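Local coordinates for EGF family domain-containing protein (Toxoplasma gondii, PDB 4Z80), which binds a peptide of the rhoptry neck protein RON2L1 and, as an AMA-family antigen, probably takes part in moving-junction formation during invasion of host cells, at residues E120-H128 with P267-F275; A378-S389 with F446-P454. All coordinates share one frame; numbering follows the deposited sequence.

Interaction 1. Residues E120-H128 with P267-F275; sequences EIHANVMPH and PYKSGGNCF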
loop_
_atom_site.group_PDB
_atom_site.type_symbol
_atom_site.label_atom_id
_atom_site.label_comp_id
_atom_site.label_asym_id
_atom_site.label_seq_id
_atom_site.Cartn_x
_atom_site.Cartn_y
_atom_site.Cartn_z
ATOM N N GLU A 120 -3.786 13.085 6.019
ATOM C CA GLU A 120 -4.855 12.625 5.152
ATOM C C GLU A 120 -4.872 13.348 3.811
ATOM O O GLU A 120 -4.327 14.446 3.657
ATOM C CB GLU A 120 -6.214 12.794 5.828
ATOM C CG GLU A 120 -6.503 11.737 6.870
ATOM C CD GLU A 120 -7.927 11.801 7.388
ATOM O OE1 GLU A 120 -8.716 12.618 6.877
ATOM O OE2 GLU A 120 -8.246 11.030 8.311
ATOM N N ILE A 121 -5.527 12.717 2.846
ATOM C CA ILE A 121 -5.771 13.321 1.542
ATOM C C ILE A 121 -6.792 14.446 1.606
ATOM O O ILE A 121 -7.529 14.594 2.591
ATOM C CB ILE A 121 -6.254 12.254 0.519
ATOM C CG1 ILE A 121 -7.630 11.681 0.919
ATOM C CG2 ILE A 121 -5.217 11.146 0.395
ATOM C CD1 ILE A 121 -8.218 10.688 -0.091
ATOM N N HIS A 122 -6.823 15.240 0.538
ATOM C CA HIS A 122 -7.835 16.263 0.328
ATOM C C HIS A 122 -8.447 16.025 -1.053
ATOM O O HIS A 122 -8.161 16.757 -2.000
ATOM C CB HIS A 122 -7.238 17.669 0.429
ATOM C CG HIS A 122 -8.260 18.763 0.377
ATOM N ND1 HIS A 122 -8.490 19.611 1.438
ATOM C CD2 HIS A 122 -9.138 19.126 -0.588
ATOM C CE1 HIS A 122 -9.456 20.457 1.124
ATOM N NE2 HIS A 122 -9.871 20.181 -0.099
ATOM N N ALA A 123 -9.273 14.991 -1.174
ATOM C CA ALA A 123 -9.844 14.644 -2.474
ATOM C C ALA A 123 -11.220 15.277 -2.716
ATOM O O ALA A 123 -11.910 14.905 -3.663
ATOM C CB ALA A 123 -9.935 13.125 -2.620
ATOM N N ASN A 124 -11.605 16.235 -1.872
ATOM C CA ASN A 124 -12.880 16.947 -2.003
ATOM C C ASN A 124 -14.061 15.982 -1.861
ATOM O O ASN A 124 -14.951 15.922 -2.716
ATOM C CB ASN A 124 -12.944 17.703 -3.331
ATOM C CG ASN A 124 -11.838 18.735 -3.465
ATOM O OD1 ASN A 124 -11.643 19.565 -2.577
ATOM N ND2 ASN A 124 -11.094 18.669 -4.562
ATOM N N VAL A 125 -14.047 15.242 -0.756
ATOM C CA VAL A 125 -15.046 14.218 -0.460
ATOM C C VAL A 125 -15.854 14.541 0.802
ATOM O O VAL A 125 -17.075 14.407 0.790
ATOM C CB VAL A 125 -14.380 12.837 -0.285
ATOM C CG1 VAL A 125 -15.386 11.776 0.172
ATOM C CG2 VAL A 125 -13.723 12.406 -1.596
ATOM N N MET A 126 -15.173 14.963 1.872
ATOM C CA MET A 126 -15.800 15.136 3.187
ATOM C C MET A 126 -16.118 16.605 3.462
ATOM O O MET A 126 -15.250 17.459 3.326
ATOM C CB MET A 126 -14.888 14.601 4.300
ATOM C CG MET A 126 -14.490 13.133 4.151
ATOM S SD MET A 126 -15.923 12.032 4.112
ATOM C CE MET A 126 -15.110 10.430 4.051
ATOM N N PRO A 127 -17.355 16.905 3.884
ATOM C CA PRO A 127 -18.470 15.990 4.152
ATOM C C PRO A 127 -19.150 15.518 2.878
ATOM O O PRO A 127 -19.328 16.297 1.945
ATOM C CB PRO A 127 -19.425 16.844 4.981
ATOM C CG PRO A 127 -19.207 18.223 4.445
ATOM C CD PRO A 127 -17.721 18.298 4.188
ATOM N N HIS A 128 -19.537 14.251 2.850
ATOM C CA HIS A 128 -20.203 13.705 1.683
ATOM C C HIS A 128 -21.665 14.122 1.657
ATOM O O HIS A 128 -22.243 14.319 0.593
ATOM C CB HIS A 128 -20.079 12.183 1.675
ATOM C CG HIS A 128 -20.696 11.542 0.478
ATOM N ND1 HIS A 128 -20.173 11.676 -0.789
ATOM C CD2 HIS A 128 -21.812 10.788 0.349
ATOM C CE1 HIS A 128 -20.934 11.023 -1.647
ATOM N NE2 HIS A 128 -21.935 10.475 -0.983
ATOM N N PRO A 267 -17.841 6.269 0.469
ATOM C CA PRO A 267 -18.929 6.680 -0.415
ATOM C C PRO A 267 -18.462 6.891 -1.849
ATOM O O PRO A 267 -17.359 7.402 -2.068
ATOM C CB PRO A 267 -19.388 7.998 0.198
ATOM C CG PRO A 267 -18.155 8.568 0.780
ATOM C CD PRO A 267 -17.343 7.396 1.280
ATOM N N TYR A 268 -19.291 6.488 -2.804
ATOM C CA TYR A 268 -19.092 6.854 -4.196
ATOM C C TYR A 268 -20.387 7.360 -4.816
ATOM O O TYR A 268 -21.428 6.709 -4.727
ATOM C CB TYR A 268 -18.571 5.681 -5.035
ATOM C CG TYR A 268 -18.592 6.037 -6.504
ATOM C CD1 TYR A 268 -17.713 6.984 -7.017
ATOM C CD2 TYR A 268 -19.527 5.478 -7.364
ATOM C CE1 TYR A 268 -17.747 7.341 -8.346
ATOM C CE2 TYR A 268 -19.568 5.834 -8.700
ATOM C CZ TYR A 268 -18.671 6.762 -9.182
ATOM O OH TYR A 268 -18.702 7.128 -10.505
ATOM N N LYS A 269 -20.296 8.523 -5.450
ATOM C CA LYS A 269 -21.384 9.077 -6.248
ATOM C C LYS A 269 -20.805 9.533 -7.578
ATOM O O LYS A 269 -19.695 10.074 -7.621
ATOM C CB LYS A 269 -22.059 10.229 -5.510
ATOM C CG LYS A 269 -23.212 10.864 -6.247
ATOM C CD LYS A 269 -23.910 11.832 -5.313
ATOM C CE LYS A 269 -25.120 12.482 -5.949
ATOM N NZ LYS A 269 -25.904 13.246 -4.938
ATOM N N SER A 270 -21.559 9.296 -8.650
ATOM C CA SER A 270 -21.107 9.544 -10.018
ATOM C C SER A 270 -20.385 10.879 -10.134
ATOM O O SER A 270 -20.881 11.908 -9.681
ATOM C CB SER A 270 -22.300 9.502 -10.982
ATOM O OG SER A 270 -21.874 9.290 -12.316
ATOM N N GLY A 271 -19.192 10.847 -10.721
ATOM C CA GLY A 271 -18.390 12.046 -10.889
ATOM C C GLY A 271 -17.386 12.295 -9.771
ATOM O O GLY A 271 -16.478 13.107 -9.930
ATOM N N GLY A 272 -17.551 11.606 -8.642
ATOM C CA GLY A 272 -16.671 11.787 -7.494
ATOM C C GLY A 272 -15.573 10.740 -7.472
ATOM O O GLY A 272 -15.562 9.841 -8.305
ATOM N N ASN A 273 -14.634 10.866 -6.538
ATOM C CA ASN A 273 -13.602 9.847 -6.367
ATOM C C ASN A 273 -14.203 8.506 -5.985
ATOM O O ASN A 273 -15.063 8.423 -5.107
ATOM C CB ASN A 273 -12.579 10.277 -5.312
ATOM C CG ASN A 273 -11.508 11.187 -5.875
ATOM O OD1 ASN A 273 -10.475 10.732 -6.379
ATOM N ND2 ASN A 273 -11.746 12.477 -5.793
ATOM N N CYS A 274 -13.753 7.467 -6.679
ATOM C CA CYS A 274 -14.156 6.096 -6.418
ATOM C C CYS A 274 -12.977 5.392 -5.769
ATOM O O CYS A 274 -11.937 5.217 -6.404
ATOM C CB CYS A 274 -14.569 5.396 -7.713
ATOM S SG CYS A 274 -15.720 4.013 -7.507
ATOM N N PHE A 275 -13.142 5.007 -4.506
ATOM C CA PHE A 275 -12.073 4.411 -3.711
ATOM C C PHE A 275 -12.209 2.895 -3.692
ATOM O O PHE A 275 -13.179 2.357 -3.161
ATOM C CB PHE A 275 -12.093 4.958 -2.276
ATOM C CG PHE A 275 -11.830 6.438 -2.186
ATOM C CD1 PHE A 275 -10.535 6.926 -2.231
ATOM C CD2 PHE A 275 -12.874 7.340 -2.071
ATOM C CE1 PHE A 275 -10.282 8.283 -2.149
ATOM C CE2 PHE A 275 -12.628 8.698 -1.997
ATOM C CZ PHE A 275 -11.324 9.169 -2.037
HETATM O O HOH W 1 -10.070 14.646 -6.248
HETATM O O HOH W 2 -14.553 13.400 -4.910
#
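Pro267 and the imidazole of His128 open the contact between two loops of the AMA-type ectodomain, beside the bound RON2L1 peptide (the chain of Cytoadherence-linked asexual protein). Pro267 CB lies 3.6 Å from the centroid of the His128 ring and 5° off its normal, the geometry of a CH-pi contact centred on the face. His128 CG stands opposite its own backbone N about the first bond (chi1 -178°), which carries the ring across the proline. The polar end of this histidine is turned to the ligand: NE2 is hydrogen-bonded to Ser12 OG of the peptide chain, and the backbone N of Tyr268 is bonded to Asn9 of that same chain. The pair therefore borders the peptide-binding surface. At Lys269 only the root of the side chain takes part: CB lies at the ring edge, near its plane, 4.1 Å from His128 CE1, while the extended remainder leads away. From here a type II turn reverses the chain, closed by Gly272 N bonding Lys269 O at 2.8 Å; Gly271 sits at positive phi (93°), where a CB would run into the preceding carbonyl O. Asn273 brings in two waters. Water 1 accepts from Asn273 ND2 at 2.8 Å and donates to Ala123 O at 3.2 Å, bridging the loops. Water 2 accepts from Asn273 N at 3.0 Å and from ND2 as well, with a weak bond to Asn124 O. Cys274 is tied to Cys72 by a disulfide. Phe275 gathers the apolar side chains of the other loop round its ring. Val125 CG2 sits in the ring plane, 3.9 Å from CE2, and Ala123 CB also lies at the edge. Ile121 reaches Phe275 CE1 with its terminal CD1 at 3.8 Å, oblique to the ring.

Interaction 2. Residues A378-S389 with F446-P454; sequences AEQCGQRLFMLS and FTSLSAVDP. With SO4 (sulfate ion), chain H.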
loop_
_atom_site.group_PDB
_atom_site.type_symbol
_atom_site.label_atom_id
_atom_site.label_comp_id
_atom_site.label_asym_id
_atom_site.label_seq_id
_atom_site.Cartn_x
_atom_site.Cartn_y
_atom_site.Cartn_z
ATOM N N ALA A 378 26.569 0.865 -0.070
ATOM C CA ALA A 378 25.642 -0.248 -0.214
ATOM C C ALA A 378 24.202 0.263 -0.268
ATOM O O ALA A 378 23.385 -0.240 -1.035
ATOM C CB ALA A 378 25.814 -1.233 0.923
ATOM N N GLU A 379 23.891 1.260 0.549
ATOM C CA GLU A 379 22.565 1.873 0.518
ATOM C C GLU A 379 22.264 2.445 -0.869
ATOM O O GLU A 379 21.166 2.254 -1.396
ATOM C CB GLU A 379 22.450 2.969 1.576
ATOM C CG GLU A 379 21.093 3.658 1.595
ATOM C CD GLU A 379 21.009 4.737 2.657
ATOM O OE1 GLU A 379 22.028 4.983 3.340
ATOM O OE2 GLU A 379 19.929 5.339 2.817
ATOM N N GLN A 380 23.228 3.155 -1.451
ATOM C CA GLN A 380 23.070 3.685 -2.811
ATOM C C GLN A 380 22.826 2.582 -3.834
ATOM O O GLN A 380 22.041 2.753 -4.767
ATOM C CB GLN A 380 24.296 4.505 -3.216
ATOM C CG GLN A 380 24.366 5.852 -2.527
ATOM C CD GLN A 380 25.618 6.621 -2.886
ATOM O OE1 GLN A 380 26.632 6.036 -3.261
ATOM N NE2 GLN A 380 25.549 7.941 -2.789
ATOM N N CYS A 381 23.512 1.455 -3.678
ATOM C CA CYS A 381 23.299 0.299 -4.534
ATOM C C CYS A 381 21.846 -0.159 -4.499
ATOM O O CYS A 381 21.216 -0.353 -5.538
ATOM C CB CYS A 381 24.219 -0.838 -4.096
ATOM S SG CYS A 381 24.215 -2.281 -5.139
ATOM N N GLY A 382 21.303 -0.321 -3.297
ATOM C CA GLY A 382 19.924 -0.738 -3.165
ATOM C C GLY A 382 18.945 0.301 -3.691
ATOM O O GLY A 382 17.933 -0.043 -4.304
ATOM N N GLN A 383 19.232 1.574 -3.437
ATOM C CA GLN A 383 18.380 2.660 -3.914
ATOM C C GLN A 383 18.346 2.717 -5.434
ATOM O O GLN A 383 17.276 2.792 -6.041
ATOM C CB GLN A 383 18.867 4.006 -3.375
ATOM C CG GLN A 383 18.651 4.194 -1.888
ATOM C CD GLN A 383 19.325 5.444 -1.360
ATOM O OE1 GLN A 383 20.450 5.766 -1.740
ATOM N NE2 GLN A 383 18.636 6.162 -0.491
ATOM N N ARG A 384 19.517 2.701 -6.054
ATOM C CA ARG A 384 19.551 2.782 -7.509
ATOM C C ARG A 384 18.962 1.527 -8.146
ATOM O O ARG A 384 18.306 1.616 -9.176
ATOM C CB ARG A 384 20.970 3.027 -8.026
ATOM C CG ARG A 384 21.464 4.470 -7.852
ATOM C CD ARG A 384 20.517 5.557 -8.443
ATOM N NE ARG A 384 20.463 5.584 -9.907
ATOM C CZ ARG A 384 19.720 6.434 -10.613
ATOM N NH1 ARG A 384 19.738 6.411 -11.938
ATOM N NH2 ARG A 384 18.948 7.316 -9.996
ATOM N N LEU A 385 19.181 0.357 -7.552
ATOM C CA LEU A 385 18.526 -0.849 -8.052
ATOM C C LEU A 385 17.002 -0.656 -8.135
ATOM O O LEU A 385 16.380 -0.933 -9.155
ATOM C CB LEU A 385 18.857 -2.049 -7.161
ATOM C CG LEU A 385 18.131 -3.349 -7.515
ATOM C CD1 LEU A 385 18.495 -3.819 -8.922
ATOM C CD2 LEU A 385 18.458 -4.424 -6.490
ATOM N N PHE A 386 16.418 -0.162 -7.050
ATOM C CA PHE A 386 14.989 0.132 -6.983
ATOM C C PHE A 386 14.565 1.092 -8.098
ATOM O O PHE A 386 13.571 0.853 -8.796
ATOM C CB PHE A 386 14.682 0.710 -5.590
ATOM C CG PHE A 386 13.252 1.128 -5.363
ATOM C CD1 PHE A 386 12.194 0.270 -5.613
ATOM C CD2 PHE A 386 12.979 2.380 -4.828
ATOM C CE1 PHE A 386 10.899 0.664 -5.359
ATOM C CE2 PHE A 386 11.682 2.779 -4.574
ATOM C CZ PHE A 386 10.640 1.922 -4.846
ATOM N N MET A 387 15.336 2.165 -8.265
ATOM C CA MET A 387 15.018 3.202 -9.248
ATOM C C MET A 387 15.255 2.750 -10.691
ATOM O O MET A 387 14.753 3.387 -11.610
ATOM C CB MET A 387 15.841 4.459 -8.962
ATOM C CG MET A 387 15.572 5.075 -7.597
ATOM S SD MET A 387 16.804 6.300 -7.086
ATOM C CE MET A 387 16.225 7.718 -7.999
ATOM N N LEU A 388 16.005 1.665 -10.879
ATOM C CA LEU A 388 16.332 1.136 -12.204
ATOM C C LEU A 388 15.625 -0.194 -12.483
ATOM O O LEU A 388 15.987 -0.919 -13.410
ATOM C CB LEU A 388 17.851 0.945 -12.331
ATOM C CG LEU A 388 18.744 2.180 -12.246
ATOM C CD1 LEU A 388 20.209 1.772 -12.265
ATOM C CD2 LEU A 388 18.431 3.135 -13.392
ATOM N N SER A 389 14.603 -0.517 -11.697
ATOM C CA SER A 389 14.001 -1.843 -11.784
ATOM C C SER A 389 12.911 -1.899 -12.853
ATOM O O SER A 389 13.193 -2.262 -13.999
ATOM C CB SER A 389 13.470 -2.279 -10.398
ATOM O OG SER A 389 12.470 -1.407 -9.889
ATOM N N PHE A 446 21.161 -7.374 -2.914
ATOM C CA PHE A 446 19.899 -6.645 -2.853
ATOM C C PHE A 446 18.933 -7.103 -3.933
ATOM O O PHE A 446 19.360 -7.548 -5.005
ATOM C CB PHE A 446 20.121 -5.137 -3.045
ATOM C CG PHE A 446 20.922 -4.467 -1.961
ATOM C CD1 PHE A 446 22.310 -4.462 -2.009
ATOM C CD2 PHE A 446 20.294 -3.803 -0.919
ATOM C CE1 PHE A 446 23.051 -3.829 -1.018
ATOM C CE2 PHE A 446 21.036 -3.159 0.072
ATOM C CZ PHE A 446 22.414 -3.179 0.021
ATOM N N THR A 447 17.631 -6.981 -3.657
ATOM C CA THR A 447 16.613 -7.024 -4.708
ATOM C C THR A 447 15.880 -5.686 -4.752
ATOM O O THR A 447 15.966 -4.874 -3.836
ATOM C CB THR A 447 15.551 -8.146 -4.534
ATOM O OG1 THR A 447 14.535 -7.732 -3.608
ATOM C CG2 THR A 447 16.188 -9.469 -4.121
ATOM N N SER A 448 15.133 -5.477 -5.829
ATOM C CA SER A 448 14.369 -4.254 -5.998
ATOM C C SER A 448 13.207 -4.110 -5.021
ATOM O O SER A 448 12.639 -3.028 -4.897
ATOM C CB SER A 448 13.855 -4.179 -7.436
ATOM O OG SER A 448 13.111 -5.325 -7.784
ATOM N N LEU A 449 12.857 -5.202 -4.341
ATOM C CA LEU A 449 11.807 -5.204 -3.317
ATOM C C LEU A 449 12.370 -5.199 -1.888
ATOM O O LEU A 449 11.602 -5.170 -0.922
ATOM C CB LEU A 449 10.900 -6.423 -3.526
ATOM C CG LEU A 449 9.986 -6.364 -4.757
ATOM C CD1 LEU A 449 9.487 -7.741 -5.111
ATOM C CD2 LEU A 449 8.813 -5.427 -4.518
ATOM N N SER A 450 13.694 -5.221 -1.765
ATOM C CA SER A 450 14.370 -5.227 -0.455
ATOM C C SER A 450 14.438 -3.839 0.169
ATOM O O SER A 450 14.499 -2.828 -0.538
ATOM C CB SER A 450 15.809 -5.746 -0.580
ATOM O OG SER A 450 15.898 -6.972 -1.273
ATOM N N ALA A 451 14.467 -3.782 1.498
ATOM C CA ALA A 451 14.910 -2.567 2.176
ATOM C C ALA A 451 16.392 -2.322 1.839
ATOM O O ALA A 451 17.097 -3.243 1.403
ATOM C CB ALA A 451 14.697 -2.674 3.675
ATOM N N VAL A 452 16.863 -1.092 2.041
ATOM C CA VAL A 452 18.208 -0.722 1.590
ATOM C C VAL A 452 19.206 -0.411 2.701
ATOM O O VAL A 452 20.294 0.060 2.418
ATOM C CB VAL A 452 18.167 0.500 0.628
ATOM C CG1 VAL A 452 17.279 0.199 -0.566
ATOM C CG2 VAL A 452 17.698 1.769 1.330
ATOM N N ASP A 453 18.857 -0.694 3.955
ATOM C CA ASP A 453 19.789 -0.502 5.067
ATOM C C ASP A 453 20.753 -1.684 5.164
ATOM O O ASP A 453 20.346 -2.784 5.511
ATOM C CB ASP A 453 19.022 -0.341 6.377
ATOM C CG ASP A 453 19.917 0.058 7.544
ATOM O OD1 ASP A 453 21.161 0.091 7.391
ATOM O OD2 ASP A 453 19.362 0.337 8.625
ATOM N N PRO A 454 22.043 -1.470 4.855
ATOM C CA PRO A 454 22.947 -2.619 4.939
ATOM C C PRO A 454 23.126 -3.133 6.370
ATOM O O PRO A 454 23.521 -4.287 6.543
ATOM C CB PRO A 454 24.267 -2.065 4.382
ATOM C CG PRO A 454 24.180 -0.602 4.560
ATOM C CD PRO A 454 22.735 -0.248 4.401
HETATM S S SO4 H . 19.815 9.742 -7.325
HETATM O O1 SO4 H . 19.099 10.351 -8.453
HETATM O O2 SO4 H . 19.408 8.350 -7.164
HETATM O O3 SO4 H . 19.558 10.531 -6.123
HETATM O O4 SO4 H . 21.255 9.752 -7.591
#
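Helix 378-387 and the chain leaving strand 443-447 run in opposite directions, the nearest CA atoms pairing from Phe386 with Ser448, 4.5 Å apart, through Gly382 with Val452 to Ala378 with Pro454. This helix lies against an antiparallel sheet, an arrangement consistent with a PAN-type domain. Gly382 lets neighbouring side chains come down on the helix backbone: its CA lies over one face of the Phe446 ring, 4.2 Å from the centroid and 24° off the normal, a CH-pi contact offset toward the rim. Val452 CG1 reaches Gly382 C at 3.5 Å, while CG2 meets the CG methylenes of Glu379 and Gln383. Cys381 SG, disulfide-bonded to Cys427, makes an oblique sulfur-aromatic contact with Phe446. The first torsion of Leu385 (chi1 175°) sends CG toward the turn, where CD2 packs on Thr447 C at 3.4 Å. Ser389 CB touches Ser448 CB, its OG donating to Phe386 O. Arg384 NH2 donates to sulfate O2 (3.0 Å), an ion probably from the crystallisation liquor. With Glu379 engaged by Ala324 N, Gln383 by Lys322 O and Ser448 by His404, and the two segments sharing no hydrogen bond, the interface rests on apolar packing, CH-pi and a Glu379 CA-H...O contact to Val452 O.

Overall arrangement
Followed from the N terminus, the chain first passes through 120-128 and runs on through a largely irregular excursion of 138 residues, which interaction 1 closes when 267-275 returns from helix 252-262. Interaction 2 opens only later, at 378-389, and closes at 446-454, spanning 56 residues that include strands 405-410 and 424-430 but no helix. The two loops thus follow in series, neither nesting nor crossing. The centres of interactions 1 and 2 lie about 35 Å apart, on opposite sides of the chain's centre. Between the nearest atoms of interactions 1 and 2 about 19 Å remain. Interaction 1 joins two loops beside the bound peptide, whereas interaction 2 joins a helix to the end of edge strand 443-447 and the loop that follows it.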